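Local coordinates for protein ArsR family transcriptional regulator (Staphylococcus aureus, PDB 6CDB) that probably binds DNA as a zinc-responsive transcriptional repressor of the ArsR family, its two-chain assembly carrying bound zinc ions, at residues A[32-37]-A[42-47]. The protein carries 1 engineered substitution. Numbering follows the deposited sequence.
Sequences MELLSV and VGHISH
Leu-34 and Leu-35, neighbours near the C-terminal end of helix 26-37, both reach Ile-45 on helix 42-49, and this core of the contact is apolar, with the His-44 ring at its edge. Leu-34 comes first and does most of the work. Its CB points at the other helix, and with CG anti to the backbone N (chi1 -171°) the branch is carried across toward Ile-45. There it forks: CD2 lies 4.0 Å from Ile-45 CG1, while CD1 comes over the backbone, 4.1 Å from Ile-45 CA. The same CD2 meets the edge of the His-44 imidazole, close to the ring plane and 4.3 Å from His-44 ND1, on the solvent side of the contact. Leu-35 starts off less directly, but its end swings in, and CD2 stops 4.1 Å from Ile-45 CD1, the two side chains crossing at about a right angle. Ser-36 OG folds back onto Glu-33 O, three residues earlier, at 2.7 Å, a carbonyl that also accepts from Val-37 N. The axes of segments 32-37 and 42-47 make an angle of 119°, joined through short strand 40-41, within the winged helix-turn-helix fold of ArsR proteins. Ile-45 also packs on Val-56 of helix 53-65, and Leu-35 on Leu-82 of strand 77-82.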
ATOM      1  N   MET A  32      -0.060  12.026   2.206  1.00 28.17           N
ATOM      2  CA  MET A  32       0.562  11.073   3.122  1.00 28.01           C
ATOM      3  C   MET A  32       2.070  11.255   3.175  1.00 25.95           C
ATOM      4  O   MET A  32       2.676  11.123   4.240  1.00 27.15           O
ATOM      5  CB  MET A  32       0.236   9.640   2.713  1.00 25.47           C
ATOM      6  CG  MET A  32      -1.235   9.252   2.807  1.00 29.33           C
ATOM      7  SD  MET A  32      -1.824   8.998   4.479  1.00 33.67           S
ATOM      8  CE  MET A  32      -1.155   7.351   4.766  1.00 31.21           C
ATOM      9  N   GLU A  33       2.703  11.520   2.032  1.00 25.79           N
ATOM     10  CA  GLU A  33       4.144  11.738   2.043  1.00 31.21           C
ATOM     11  C   GLU A  33       4.494  13.006   2.825  1.00 31.92           C
ATOM     12  O   GLU A  33       5.442  13.009   3.628  1.00 31.61           O
ATOM     13  CB  GLU A  33       4.662  11.787   0.606  1.00 29.70           C
ATOM     14  CG  GLU A  33       6.175  11.676   0.460  1.00 30.57           C
ATOM     15  CD  GLU A  33       6.871  13.018   0.554  1.00 39.43           C
ATOM     16  OE1 GLU A  33       6.219  14.037   0.248  1.00 36.92           O
ATOM     17  OE2 GLU A  33       8.056  13.051   0.942  1.00 41.59           O
ATOM     18  N   LEU A  34       3.710  14.079   2.641  1.00 27.83           N
ATOM     19  CA  LEU A  34       3.925  15.290   3.437  1.00 31.02           C
ATOM     20  C   LEU A  34       3.867  14.980   4.931  1.00 31.19           C
ATOM     21  O   LEU A  34       4.735  15.405   5.710  1.00 28.51           O
ATOM     22  CB  LEU A  34       2.883  16.356   3.055  1.00 29.80           C
ATOM     23  CG  LEU A  34       3.000  17.796   3.571  1.00 36.29           C
ATOM     24  CD1 LEU A  34       2.238  18.756   2.651  1.00 32.15           C
ATOM     25  CD2 LEU A  34       2.488  17.930   5.004  1.00 35.99           C
ATOM     26  N   LEU A  35       2.835  14.244   5.352  1.00 31.10           N
ATOM     27  CA  LEU A  35       2.697  13.890   6.763  1.00 30.23           C
ATOM     28  C   LEU A  35       3.810  12.962   7.223  1.00 32.24           C
ATOM     29  O   LEU A  35       4.166  12.967   8.411  1.00 31.82           O
ATOM     30  CB  LEU A  35       1.331  13.242   7.006  1.00 25.72           C
ATOM     31  CG  LEU A  35       0.157  14.198   6.771  1.00 28.30           C
ATOM     32  CD1 LEU A  35      -1.172  13.477   6.870  1.00 28.45           C
ATOM     33  CD2 LEU A  35       0.230  15.329   7.782  1.00 29.33           C
ATOM     34  N   SER A  36       4.363  12.164   6.304  1.00 30.52           N
ATOM     35  CA  SER A  36       5.481  11.287   6.630  1.00 31.09           C
ATOM     36  C   SER A  36       6.734  12.086   6.938  1.00 37.15           C
ATOM     37  O   SER A  36       7.563  11.648   7.745  1.00 37.83           O
ATOM     38  CB  SER A  36       5.742  10.312   5.482  1.00 32.85           C
ATOM     39  OG  SER A  36       6.677  10.831   4.561  1.00 32.40           O
ATOM     40  N   VAL A  37       6.897  13.244   6.301  1.00 34.01           N
ATOM     41  CA  VAL A  37       7.993  14.140   6.669  1.00 36.60           C
ATOM     42  C   VAL A  37       7.674  14.890   7.960  1.00 37.34           C
ATOM     43  O   VAL A  37       8.496  14.940   8.880  1.00 41.43           O
ATOM     44  CB  VAL A  37       8.299  15.111   5.516  1.00 36.62           C
ATOM     45  CG1 VAL A  37       9.353  16.152   5.946  1.00 40.08           C
ATOM     46  CG2 VAL A  37       8.759  14.338   4.281  1.00 35.31           C
ATOM     47  N   VAL A  42      -4.464  21.322   8.209  1.00 32.62           N
ATOM     48  CA  VAL A  42      -5.104  21.346   6.893  1.00 35.56           C
ATOM     49  C   VAL A  42      -4.640  22.553   6.085  1.00 36.50           C
ATOM     50  O   VAL A  42      -4.357  22.440   4.886  1.00 35.04           O
ATOM     51  CB  VAL A  42      -6.638  21.324   7.029  1.00 34.95           C
ATOM     52  CG1 VAL A  42      -7.300  21.622   5.669  1.00 36.36           C
ATOM     53  CG2 VAL A  42      -7.099  19.965   7.568  1.00 36.41           C
ATOM     54  N   GLY A  43      -4.570  23.727   6.716  1.00 37.89           N
ATOM     55  CA  GLY A  43      -4.116  24.911   6.000  1.00 37.06           C
ATOM     56  C   GLY A  43      -2.711  24.758   5.450  1.00 33.19           C
ATOM     57  O   GLY A  43      -2.430  25.142   4.311  1.00 32.61           O
ATOM     58  N   HIS A  44      -1.818  24.158   6.234  1.00 33.26           N
ATOM     59  CA  HIS A  44      -0.451  23.973   5.764  1.00 35.31           C
ATOM     60  C   HIS A  44      -0.372  22.936   4.649  1.00 36.10           C
ATOM     61  O   HIS A  44       0.354  23.134   3.666  1.00 32.82           O
ATOM     62  CB  HIS A  44       0.454  23.570   6.924  1.00 37.08           C
ATOM     63  CG  HIS A  44       1.871  23.330   6.512  1.00 43.24           C
ATOM     64  ND1 HIS A  44       2.381  22.068   6.296  1.00 41.25           N
ATOM     65  CD2 HIS A  44       2.881  24.195   6.244  1.00 44.50           C
ATOM     66  CE1 HIS A  44       3.646  22.163   5.928  1.00 43.28           C
ATOM     67  NE2 HIS A  44       3.975  23.442   5.892  1.00 48.03           N
ATOM     68  N   ILE A  45      -1.094  21.819   4.786  1.00 33.45           N
ATOM     69  CA  ILE A  45      -1.115  20.810   3.727  1.00 31.91           C
ATOM     70  C   ILE A  45      -1.630  21.425   2.438  1.00 32.00           C
ATOM     71  O   ILE A  45      -1.021  21.293   1.368  1.00 31.72           O
ATOM     72  CB  ILE A  45      -1.982  19.609   4.147  1.00 34.87           C
ATOM     73  CG1 ILE A  45      -1.407  18.922   5.395  1.00 31.82           C
ATOM     74  CG2 ILE A  45      -2.135  18.621   2.973  1.00 29.26           C
ATOM     75  CD1 ILE A  45      -2.386  17.973   6.079  1.00 30.73           C
ATOM     76  N   SER A  46      -2.767  22.117   2.535  1.00 33.56           N
ATOM     77  CA  SER A  46      -3.384  22.766   1.388  1.00 31.13           C
ATOM     78  C   SER A  46      -2.410  23.725   0.712  1.00 33.59           C
ATOM     79  O   SER A  46      -2.204  23.663  -0.507  1.00 32.56           O
ATOM     80  CB  SER A  46      -4.642  23.488   1.854  1.00 29.85           C
ATOM     81  OG  SER A  46      -4.864  24.640   1.070  1.00 37.25           O
ATOM     82  N   HIS A  47      -1.775  24.600   1.501  1.00 33.44           N
ATOM     83  CA  HIS A  47      -0.840  25.569   0.933  1.00 35.31           C
ATOM     84  C   HIS A  47       0.353  24.876   0.281  1.00 33.91           C
ATOM     85  O   HIS A  47       0.729  25.195  -0.852  1.00 32.95           O
ATOM     86  CB  HIS A  47      -0.365  26.525   2.018  1.00 36.49           C
ATOM     87  CG  HIS A  47       0.658  27.503   1.543  1.00 39.39           C
ATOM     88  ND1 HIS A  47       1.991  27.408   1.879  1.00 42.62           N
ATOM     89  CD2 HIS A  47       0.547  28.585   0.737  1.00 37.64           C
ATOM     90  CE1 HIS A  47       2.654  28.405   1.322  1.00 43.04           C
ATOM     91  NE2 HIS A  47       1.802  29.133   0.622  1.00 42.34           N
TER